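Local atomic coordinates of CIR protein (PDB entry 6ZYV), a protein that is of unknown function but belongs to the PIR family of variant antigens, probably carried in membranes of Plasmodium-infected red blood cells. Residues A[92-95]-A[96-100]; A[190-193]-A[194-198]; A[210-213]-A[214-218]; A[219-222]-A[223-227]. The protein carries 5 engineered substitutions. All coordinates share one frame; numbering follows the deposited sequence.

Contact 1 (A[92-95]-A[96-100])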
loop_
_atom_site.group_PDB
_atom_site.type_symbol
_atom_site.label_atom_id
_atom_site.label_comp_id
_atom_site.label_asym_id
_atom_site.label_seq_id
_atom_site.Cartn_x
_atom_site.Cartn_y
_atom_site.Cartn_z
ATOM N N ILE A 92 -3.506 3.364 2.947
ATOM C CA ILE A 92 -4.847 3.708 2.473
ATOM C C ILE A 92 -5.090 3.215 1.038
ATOM O O ILE A 92 -6.218 2.866 0.699
ATOM C CB ILE A 92 -5.111 5.214 2.689
ATOM C CG1 ILE A 92 -5.231 5.473 4.217
ATOM C CG2 ILE A 92 -6.365 5.718 1.940
ATOM C CD1 ILE A 92 -5.169 6.904 4.625
ATOM N N LEU A 93 -4.034 3.064 0.240
ATOM C CA LEU A 93 -4.123 2.472 -1.093
ATOM C C LEU A 93 -4.444 0.983 -0.925
ATOM O O LEU A 93 -5.319 0.470 -1.614
ATOM C CB LEU A 93 -2.792 2.651 -1.866
ATOM C CG LEU A 93 -2.733 1.993 -3.245
ATOM C CD1 LEU A 93 -3.815 2.595 -4.179
ATOM C CD2 LEU A 93 -1.301 2.106 -3.856
ATOM N N TRP A 94 -3.770 0.296 0.027
ATOM C CA TRP A 94 -4.030 -1.113 0.305
ATOM C C TRP A 94 -5.460 -1.272 0.817
ATOM O O TRP A 94 -6.170 -2.182 0.387
ATOM C CB TRP A 94 -3.024 -1.666 1.337
ATOM C CG TRP A 94 -3.344 -3.061 1.802
ATOM C CD1 TRP A 94 -3.088 -4.231 1.137
ATOM C CD2 TRP A 94 -4.051 -3.427 3.010
ATOM N NE1 TRP A 94 -3.537 -5.296 1.885
ATOM C CE2 TRP A 94 -4.126 -4.827 3.042
ATOM C CE3 TRP A 94 -4.571 -2.705 4.104
ATOM C CZ2 TRP A 94 -4.727 -5.520 4.120
ATOM C CZ3 TRP A 94 -5.190 -3.389 5.142
ATOM C CH2 TRP A 94 -5.269 -4.780 5.141
ATOM N N LEU A 95 -5.893 -0.377 1.722
ATOM C CA LEU A 95 -7.226 -0.407 2.284
ATOM C C LEU A 95 -8.287 -0.254 1.188
ATOM O O LEU A 95 -9.285 -0.976 1.208
ATOM C CB LEU A 95 -7.361 0.658 3.381
ATOM C CG LEU A 95 -8.691 0.651 4.148
ATOM C CD1 LEU A 95 -8.967 -0.706 4.781
ATOM C CD2 LEU A 95 -8.723 1.783 5.187
ATOM N N SER A 96 -8.045 0.631 0.197
ATOM C CA SER A 96 -8.951 0.834 -0.942
ATOM C C SER A 96 -9.063 -0.433 -1.761
ATOM O O SER A 96 -10.155 -0.800 -2.175
ATOM C CB SER A 96 -8.455 1.967 -1.831
ATOM O OG SER A 96 -8.352 3.132 -1.041
ATOM N N TYR A 97 -7.935 -1.110 -1.988
ATOM C CA TYR A 97 -7.891 -2.372 -2.705
ATOM C C TYR A 97 -8.747 -3.424 -1.960
ATOM O O TYR A 97 -9.551 -4.095 -2.593
ATOM C CB TYR A 97 -6.424 -2.825 -2.925
ATOM C CG TYR A 97 -6.241 -4.322 -2.967
ATOM C CD1 TYR A 97 -6.577 -5.049 -4.100
ATOM C CD2 TYR A 97 -5.784 -5.020 -1.853
ATOM C CE1 TYR A 97 -6.452 -6.431 -4.129
ATOM C CE2 TYR A 97 -5.694 -6.404 -1.854
ATOM C CZ TYR A 97 -6.013 -7.111 -3.000
ATOM O OH TYR A 97 -5.904 -8.491 -3.021
ATOM N N ILE A 98 -8.574 -3.564 -0.636
ATOM C CA ILE A 98 -9.324 -4.528 0.176
ATOM C C ILE A 98 -10.824 -4.251 0.126
ATOM O O ILE A 98 -11.608 -5.166 -0.126
ATOM C CB ILE A 98 -8.807 -4.518 1.647
ATOM C CG1 ILE A 98 -7.366 -5.034 1.710
ATOM C CG2 ILE A 98 -9.755 -5.306 2.608
ATOM C CD1 ILE A 98 -7.200 -6.455 1.271
ATOM N N LEU A 99 -11.221 -3.000 0.334
ATOM C CA LEU A 99 -12.625 -2.637 0.295
ATOM C C LEU A 99 -13.214 -2.857 -1.098
ATOM O O LEU A 99 -14.336 -3.332 -1.204
ATOM C CB LEU A 99 -12.857 -1.212 0.820
ATOM C CG LEU A 99 -12.490 -0.969 2.301
ATOM C CD1 LEU A 99 -12.928 0.415 2.739
ATOM C CD2 LEU A 99 -13.143 -2.005 3.239
ATOM N N ASN A 100 -12.440 -2.608 -2.153
ATOM C CA ASN A 100 -12.889 -2.870 -3.516
ATOM C C ASN A 100 -13.107 -4.388 -3.720
ATOM O O ASN A 100 -14.079 -4.772 -4.372
ATOM C CB ASN A 100 -11.887 -2.320 -4.537
ATOM C CG ASN A 100 -12.348 -2.510 -5.959
ATOM O OD1 ASN A 100 -11.826 -3.335 -6.704
ATOM N ND2 ASN A 100 -13.368 -1.775 -6.345
#
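With its CG anti to the backbone N (chi1 173°), Trp-94 swings its indole forward along helix 81-101, while Ile-98, one turn on, turns CG1 back beside its own backbone N (chi1 -66°). The two meet as a CH-pi contact: CG1 of Ile-98 lies over one face of the indole, 3.7 Å from the centroid of the six-membered ring and offset toward the rim, closest to CE2 at 3.5 Å. CD1 of Ile-98 continues over the same part of the ring system, near NE1 and CZ2. Tyr-97 reaches the indole from another direction, its CD2 4.1 Å from Trp-94 CD1, with the two ring planes inclined at 48°, so this pair is neither a stack nor an edge-to-face contact. On another flank of the helix, Ser-96 folds its hydroxyl back onto the preceding turn, and OG donates to Ile-92 O at 2.8 Å. The same carbonyl accepts Ser-96 N at 2.9 Å, the two donors arriving from opposite faces of its plane. Helix 8-20 packs on Trp-94, whose NE1 is hydrogen-bonded to Asp-19, and Tyr-97 stacks on Tyr-158 of helix 154-174. Every touching residue is buried, and the chemistry matches that setting: the serine hydroxyl spends its proton on its own helix, the indole N-H finds an acidic partner, and the rest is aliphatic and aromatic packing.

Contact 2 (A[190-193]-A[194-198])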
loop_
_atom_site.group_PDB
_atom_site.type_symbol
_atom_site.label_atom_id
_atom_site.label_comp_id
_atom_site.label_asym_id
_atom_site.label_seq_id
_atom_site.Cartn_x
_atom_site.Cartn_y
_atom_site.Cartn_z
ATOM N N ASP A 190 5.810 -1.113 -20.167
ATOM C CA ASP A 190 4.812 -1.394 -21.207
ATOM C C ASP A 190 3.430 -1.608 -20.567
ATOM O O ASP A 190 2.438 -1.128 -21.086
ATOM C CB ASP A 190 5.205 -2.640 -22.019
ATOM C CG ASP A 190 6.389 -2.443 -22.961
ATOM O OD1 ASP A 190 6.824 -1.285 -23.143
ATOM O OD2 ASP A 190 6.879 -3.448 -23.515
ATOM N N GLU A 191 3.378 -2.313 -19.435
ATOM C CA GLU A 191 2.146 -2.575 -18.697
ATOM C C GLU A 191 1.555 -1.257 -18.157
ATOM O O GLU A 191 0.347 -1.048 -18.212
ATOM C CB GLU A 191 2.430 -3.545 -17.542
ATOM C CG GLU A 191 1.179 -3.987 -16.808
ATOM C CD GLU A 191 1.407 -4.757 -15.513
ATOM O OE1 GLU A 191 2.586 -4.959 -15.139
ATOM O OE2 GLU A 191 0.406 -5.153 -14.867
ATOM N N TYR A 192 2.419 -0.366 -17.676
ATOM C CA TYR A 192 2.000 0.930 -17.179
ATOM C C TYR A 192 1.515 1.846 -18.346
ATOM O O TYR A 192 0.486 2.517 -18.211
ATOM C CB TYR A 192 3.141 1.570 -16.399
ATOM C CG TYR A 192 2.791 2.955 -15.922
ATOM C CD1 TYR A 192 1.749 3.161 -15.024
ATOM C CD2 TYR A 192 3.467 4.068 -16.404
ATOM C CE1 TYR A 192 1.405 4.435 -14.605
ATOM C CE2 TYR A 192 3.150 5.344 -15.970
ATOM C CZ TYR A 192 2.116 5.525 -15.067
ATOM O OH TYR A 192 1.751 6.798 -14.704
ATOM N N GLN A 193 2.209 1.821 -19.501
ATOM C CA GLN A 193 1.799 2.593 -20.676
ATOM C C GLN A 193 0.409 2.132 -21.139
ATOM O O GLN A 193 -0.432 2.962 -21.447
ATOM C CB GLN A 193 2.814 2.426 -21.826
ATOM C CG GLN A 193 2.462 3.224 -23.092
ATOM C CD GLN A 193 2.522 4.714 -22.852
ATOM O OE1 GLN A 193 3.597 5.315 -22.816
ATOM N NE2 GLN A 193 1.365 5.350 -22.673
ATOM N N LYS A 194 0.151 0.814 -21.104
ATOM C CA LYS A 194 -1.136 0.239 -21.449
ATOM C C LYS A 194 -2.203 0.679 -20.438
ATOM O O LYS A 194 -3.329 0.952 -20.834
ATOM C CB LYS A 194 -1.055 -1.287 -21.546
ATOM C CG LYS A 194 -2.342 -1.923 -22.047
ATOM C CD LYS A 194 -2.148 -3.377 -22.504
ATOM C CE LYS A 194 -3.446 -4.024 -22.942
ATOM N NZ LYS A 194 -4.296 -4.370 -21.777
ATOM N N PHE A 195 -1.853 0.781 -19.154
ATOM C CA PHE A 195 -2.776 1.252 -18.123
ATOM C C PHE A 195 -3.218 2.721 -18.423
ATOM O O PHE A 195 -4.393 3.046 -18.290
ATOM C CB PHE A 195 -2.131 1.113 -16.728
ATOM C CG PHE A 195 -2.740 1.974 -15.646
ATOM C CD1 PHE A 195 -3.926 1.605 -15.028
ATOM C CD2 PHE A 195 -2.148 3.172 -15.283
ATOM C CE1 PHE A 195 -4.505 2.422 -14.079
ATOM C CE2 PHE A 195 -2.731 3.997 -14.337
ATOM C CZ PHE A 195 -3.899 3.620 -13.736
ATOM N N LEU A 196 -2.275 3.587 -18.817
ATOM C CA LEU A 196 -2.567 4.984 -19.128
ATOM C C LEU A 196 -3.476 5.086 -20.348
ATOM O O LEU A 196 -4.437 5.863 -20.339
ATOM C CB LEU A 196 -1.270 5.781 -19.362
ATOM C CG LEU A 196 -0.306 5.889 -18.170
ATOM C CD1 LEU A 196 0.994 6.637 -18.555
ATOM C CD2 LEU A 196 -0.984 6.555 -16.984
ATOM N N ASN A 197 -3.171 4.288 -21.394
ATOM C CA ASN A 197 -3.912 4.245 -22.656
ATOM C C ASN A 197 -5.298 3.645 -22.485
ATOM O O ASN A 197 -6.255 4.269 -22.886
ATOM C CB ASN A 197 -3.125 3.493 -23.741
ATOM C CG ASN A 197 -1.808 4.126 -24.104
ATOM O OD1 ASN A 197 -1.453 5.186 -23.594
ATOM N ND2 ASN A 197 -1.033 3.503 -24.984
ATOM N N ASP A 198 -5.425 2.470 -21.885
ATOM C CA ASP A 198 -6.707 1.806 -21.709
ATOM C C ASP A 198 -7.671 2.599 -20.846
ATOM O O ASP A 198 -8.874 2.564 -21.084
ATOM C CB ASP A 198 -6.528 0.418 -21.072
ATOM C CG ASP A 198 -5.880 -0.640 -21.942
ATOM O OD1 ASP A 198 -5.618 -0.355 -23.145
ATOM O OD2 ASP A 198 -5.628 -1.749 -21.424
#
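Tyr-192, Phe-195 and Leu-196 form the inward-facing i, i+3, i+4 cluster of an amphipathic alpha-helix, the last turns of helix 181-198. Leu-196 lies over one face of the Tyr-192 ring in a CH-pi contact, its CG 4.2 Å from the ring centroid and 19° off the normal. Its methyls spread across the outer part of the ring, CD1 3.6 Å from Tyr-192 CE2 and CD2 equally near Tyr-192 OH. Phe-195 comes in obliquely, its CD2 3.8 Å from Tyr-192 CE1. The tyrosine meets both because its CG is anti to the backbone N (chi1 177°), which tips the ring toward the next turn. On the more exposed flank, Gln-193 bends at chi2 (66°) and its NE2 donates to Asn-197 OD1 at 3.0 Å. That bond is bent at the hydrogen, and NE2 also stands above the carbonyl plane of Asn-197 instead of on a lone pair. Further out, the Tyr-192 hydroxyl is hydrogen-bonded to that of Tyr-208 on helix 206-211, and Ile-160 of helix 154-174 packs on both Tyr-192 and Phe-195. The amide pair is joined to the end of the modelled chain: Gln-193 NE2 also bonds to Thr-240 O, and Asn-197 OD1 to Thr-242 N. At the exposed edge, Lys-194 and Asp-198 form an i, i+4 salt bridge, in which the lysine chain bends at its last torsion and NZ meets the syn lone pair of Asp-198 OD2 at 3.0 Å.

Contact 3 (A[210-213]-A[214-218])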
loop_
_atom_site.group_PDB
_atom_site.type_symbol
_atom_site.label_atom_id
_atom_site.label_comp_id
_atom_site.label_asym_id
_atom_site.label_seq_id
_atom_site.Cartn_x
_atom_site.Cartn_y
_atom_site.Cartn_z
ATOM N N GLN A 210 -0.995 13.202 -7.512
ATOM C CA GLN A 210 -0.749 12.885 -6.115
ATOM C C GLN A 210 -0.623 11.396 -5.842
ATOM O O GLN A 210 -0.100 11.039 -4.786
ATOM C CB GLN A 210 -1.794 13.513 -5.201
ATOM C CG GLN A 210 -1.699 15.019 -5.104
ATOM C CD GLN A 210 -2.187 15.523 -3.764
ATOM O OE1 GLN A 210 -3.177 16.251 -3.681
ATOM N NE2 GLN A 210 -1.508 15.142 -2.680
ATOM N N ILE A 211 -1.119 10.516 -6.734
ATOM C CA ILE A 211 -0.912 9.059 -6.527
ATOM C C ILE A 211 0.287 8.548 -7.357
ATOM O O ILE A 211 0.960 7.620 -6.944
ATOM C CB ILE A 211 -2.183 8.205 -6.725
ATOM C CG1 ILE A 211 -2.674 8.267 -8.180
ATOM C CG2 ILE A 211 -3.245 8.701 -5.781
ATOM C CD1 ILE A 211 -3.797 7.297 -8.498
ATOM N N LEU A 212 0.571 9.198 -8.501
ATOM C CA LEU A 212 1.709 8.889 -9.349
ATOM C C LEU A 212 3.066 8.724 -8.583
ATOM O O LEU A 212 3.755 7.755 -8.884
ATOM C CB LEU A 212 1.821 9.930 -10.470
ATOM C CG LEU A 212 2.975 9.780 -11.457
ATOM C CD1 LEU A 212 2.985 8.400 -12.096
ATOM C CD2 LEU A 212 2.899 10.866 -12.533
ATOM N N PRO A 213 3.457 9.565 -7.582
ATOM C CA PRO A 213 4.748 9.342 -6.886
ATOM C C PRO A 213 4.995 7.940 -6.320
ATOM O O PRO A 213 6.143 7.547 -6.200
ATOM C CB PRO A 213 4.744 10.393 -5.776
ATOM C CG PRO A 213 3.929 11.498 -6.357
ATOM C CD PRO A 213 2.809 10.793 -7.087
ATOM N N ILE A 214 3.955 7.176 -6.007
ATOM C CA ILE A 214 4.097 5.793 -5.542
ATOM C C ILE A 214 4.864 4.956 -6.614
ATOM O O ILE A 214 5.815 4.229 -6.295
ATOM C CB ILE A 214 2.676 5.193 -5.307
ATOM C CG1 ILE A 214 1.952 5.851 -4.116
ATOM C CG2 ILE A 214 2.720 3.676 -5.182
ATOM C CD1 ILE A 214 0.422 5.631 -4.132
ATOM N N LEU A 215 4.456 5.109 -7.890
ATOM C CA LEU A 215 5.085 4.385 -8.976
ATOM C C LEU A 215 6.334 5.079 -9.482
ATOM O O LEU A 215 7.296 4.378 -9.784
ATOM C CB LEU A 215 4.097 4.215 -10.143
ATOM C CG LEU A 215 2.774 3.545 -9.827
ATOM C CD1 LEU A 215 1.893 3.480 -11.082
ATOM C CD2 LEU A 215 2.983 2.159 -9.237
ATOM N N SER A 216 6.322 6.421 -9.639
ATOM C CA SER A 216 7.502 7.092 -10.180
ATOM C C SER A 216 8.688 7.025 -9.231
ATOM O O SER A 216 9.785 6.753 -9.706
ATOM C CB SER A 216 7.216 8.508 -10.657
ATOM O OG SER A 216 6.793 9.323 -9.590
ATOM N N ASN A 217 8.484 7.211 -7.911
ATOM C CA ASN A 217 9.593 7.086 -6.968
ATOM C C ASN A 217 9.967 5.608 -6.808
ATOM O O ASN A 217 11.156 5.285 -6.795
ATOM C CB ASN A 217 9.271 7.707 -5.611
ATOM C CG ASN A 217 9.039 9.196 -5.671
ATOM O OD1 ASN A 217 9.623 9.911 -6.474
ATOM N ND2 ASN A 217 8.174 9.698 -4.811
ATOM N N GLY A 218 8.963 4.733 -6.745
ATOM C CA GLY A 218 9.190 3.300 -6.609
ATOM C C GLY A 218 9.981 2.669 -7.741
ATOM O O GLY A 218 10.892 1.880 -7.493
#
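Ile-214 packs back over the turn that joins helix 206-211 to helix 213-226, and its side chain follows the carbonyl of Ile-211. Ile-214 CB lies 3.4 Å from Ile-211 O. CG1, placed beside the backbone N and anti to the carbonyl carbon (chi1 -68°), stays close to that oxygen, and the terminal CD1 of Ile-214 is still 3.5 Å from Ile-211 O while also meeting Ile-211 CB at 4.5 Å. The backbone of the same residue closes the turn, Ile-214 N donating to Ile-211 O at 3.2 Å from above the carbonyl plane. One residue further, Leu-212 O becomes the acceptor of the first turn of the new helix. Ser-216 N makes a nearly straight bond to it at 3.0 Å (172°), whereas Leu-215 N and the Ser-216 hydroxyl add only weak ones. The serine OG sits between its backbone N and carbonyl carbon, which also brings it to 3.4 Å from Pro-213 CA. Pro-213, having no N-H to give, suits the first turn of a helix, where that donor is not needed. Its carbonyl accepts Asn-217 N, and the asparagine side chain folds back so that ND2 touches Pro-213 CB at 3.6 Å. The buried side of the junction rests on three helices. Ile-211 rests on Met-147 of helix 134-149 and Ile-154 of helix 154-174, Ile-214 and Leu-215 on Phe-161 and Phe-157 of the latter, and Leu-212 and Leu-215 on Tyr-192 of helix 181-198.

Contact 4 (A[219-222]-A[223-227])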
loop_
_atom_site.group_PDB
_atom_site.type_symbol
_atom_site.label_atom_id
_atom_site.label_comp_id
_atom_site.label_asym_id
_atom_site.label_seq_id
_atom_site.Cartn_x
_atom_site.Cartn_y
_atom_site.Cartn_z
ATOM N N TYR A 219 9.645 3.017 -8.982
ATOM C CA TYR A 219 10.336 2.533 -10.165
ATOM C C TYR A 219 11.764 3.121 -10.233
ATOM O O TYR A 219 12.713 2.382 -10.457
ATOM C CB TYR A 219 9.546 2.873 -11.441
ATOM C CG TYR A 219 10.232 2.403 -12.705
ATOM C CD1 TYR A 219 10.337 1.052 -13.002
ATOM C CD2 TYR A 219 10.819 3.312 -13.580
ATOM C CE1 TYR A 219 10.984 0.616 -14.155
ATOM C CE2 TYR A 219 11.478 2.890 -14.724
ATOM C CZ TYR A 219 11.564 1.540 -15.007
ATOM O OH TYR A 219 12.242 1.120 -16.128
ATOM N N ASP A 220 11.924 4.425 -9.966
ATOM C CA ASP A 220 13.230 5.077 -9.970
ATOM C C ASP A 220 14.164 4.416 -8.955
ATOM O O ASP A 220 15.317 4.124 -9.281
ATOM C CB ASP A 220 13.104 6.580 -9.649
ATOM C CG ASP A 220 12.667 7.472 -10.801
ATOM O OD1 ASP A 220 12.642 6.981 -11.970
ATOM O OD2 ASP A 220 12.323 8.659 -10.538
ATOM N N ASN A 221 13.649 4.118 -7.753
ATOM C CA ASN A 221 14.475 3.475 -6.742
ATOM C C ASN A 221 14.825 2.053 -7.173
ATOM O O ASN A 221 15.964 1.629 -6.998
ATOM C CB ASN A 221 13.829 3.505 -5.359
ATOM C CG ASN A 221 14.676 2.753 -4.339
ATOM O OD1 ASN A 221 15.681 3.286 -3.825
ATOM N ND2 ASN A 221 14.345 1.472 -4.086
ATOM N N LEU A 222 13.854 1.321 -7.735
ATOM C CA LEU A 222 14.088 -0.056 -8.158
ATOM C C LEU A 222 15.261 -0.173 -9.189
ATOM O O LEU A 222 16.183 -0.978 -8.991
ATOM C CB LEU A 222 12.776 -0.656 -8.700
ATOM C CG LEU A 222 12.698 -2.158 -9.044
ATOM C CD1 LEU A 222 13.148 -2.435 -10.486
ATOM C CD2 LEU A 222 13.398 -3.046 -8.013
ATOM N N ILE A 223 15.239 0.654 -10.238
ATOM C CA ILE A 223 16.256 0.575 -11.268
ATOM C C ILE A 223 17.622 1.068 -10.763
ATOM O O ILE A 223 18.646 0.528 -11.184
ATOM C CB ILE A 223 15.799 1.225 -12.599
ATOM C CG1 ILE A 223 15.652 2.757 -12.498
ATOM C CG2 ILE A 223 14.506 0.552 -13.075
ATOM C CD1 ILE A 223 15.073 3.457 -13.818
ATOM N N LYS A 224 17.644 2.015 -9.811
ATOM C CA LYS A 224 18.882 2.448 -9.187
ATOM C C LYS A 224 19.485 1.261 -8.394
ATOM O O LYS A 224 20.692 1.089 -8.402
ATOM C CB LYS A 224 18.631 3.620 -8.220
ATOM C CG LYS A 224 18.452 4.970 -8.903
ATOM C CD LYS A 224 18.050 6.041 -7.885
ATOM C CE LYS A 224 17.936 7.422 -8.485
ATOM N NZ LYS A 224 17.730 8.463 -7.432
ATOM N N LYS A 225 18.639 0.451 -7.707
ATOM C CA LYS A 225 19.094 -0.700 -6.926
ATOM C C LYS A 225 19.571 -1.833 -7.837
ATOM O O LYS A 225 20.589 -2.443 -7.546
ATOM C CB LYS A 225 18.026 -1.196 -5.920
ATOM C CG LYS A 225 17.722 -0.213 -4.785
ATOM C CD LYS A 225 18.950 0.077 -3.898
ATOM C CE LYS A 225 18.712 1.180 -2.879
ATOM N NZ LYS A 225 19.801 1.246 -1.849
ATOM N N CYS A 226 18.888 -2.086 -8.962
ATOM C CA CYS A 226 19.342 -3.102 -9.919
ATOM C C CYS A 226 20.684 -2.721 -10.487
ATOM O O CYS A 226 21.564 -3.572 -10.570
ATOM C CB CYS A 226 18.321 -3.322 -11.025
ATOM S SG CYS A 226 16.851 -4.229 -10.488
ATOM N N ASN A 227 20.893 -1.419 -10.767
ATOM C CA ASN A 227 22.174 -0.943 -11.265
ATOM C C ASN A 227 23.273 -0.845 -10.200
ATOM O O ASN A 227 24.297 -0.200 -10.427
ATOM C CB ASN A 227 22.017 0.368 -12.032
ATOM C CG ASN A 227 21.881 0.137 -13.510
ATOM O OD1 ASN A 227 22.172 -0.946 -14.037
ATOM N ND2 ASN A 227 21.432 1.142 -14.231
#
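Ile-223 lays its CG2 methyl over one face of the Tyr-219 ring, 4.0 Å from the centroid and 25° off the normal, a CH-pi contact between residues one helical turn apart. The methyl is displaced toward the hydroxyl end, with CE1 and CZ both at 3.7 Å, and CD1 of the isoleucine adds a touch on the CE2 side at 3.8 Å. A chi1 of 68° sets CG1 between the backbone N and the carbonyl carbon, close to the carbonyl oxygens of Tyr-219 and Asp-220, and leaves CG2 directed at the ring. Beyond the ring, Tyr-219 OH is hydrogen-bonded to Pro-235 O, which fixes the far end of the tyrosine, and Phe-188 of helix 181-198 meets it ring to ring. Leu-222 extends the apolar face: its CD1 lies 4.2 Å from Ile-223 CG2 and 4.1 Å from Cys-226 SG. On another flank, the Lys-225 chain bends at chi2 and runs past the Asn-221 amide, CE 3.8 Å from OD1, a contact of aliphatic carbon with oxygen. The amide nitrogen ND2 has its polar partners elsewhere, in Asp-6 and in Tyr-168 of helix 154-174. Backbone i, i+4 bonds run on through Cys-226 N to Leu-222 O (2.9 Å) to Asn-227 N, which still bonds to Ile-223 O as Asn-227 itself leaves the helical conformation. Cys-226 is bonded to Cys-181, so the disulfide ties the end of helix 213-226 to the start of helix 181-198, one of the cross-links of this all-alpha ectodomain.

How the contacts relate
Contact 1 is the core member, all its touching residues buried on helix 81-101, whereas contacts 2, 3 and 4 are partly buried and line the helices of the C-terminal part. Contacts 3 and 4 share helix 213-226, one at its proline start and the other at its disulfide end. Contact 3 is also the bridge: Ile-214 packs on Leu-93 of contact 1, and Leu-212 and Leu-215 pack on Tyr-192 of contact 2. An aliphatic group over an aromatic face recurs in contacts 1, 2 and 4 but not in 3, where backbone carbonyls dominate. Charged side chains appear in contacts 2 and 4 and are missing from contact 1.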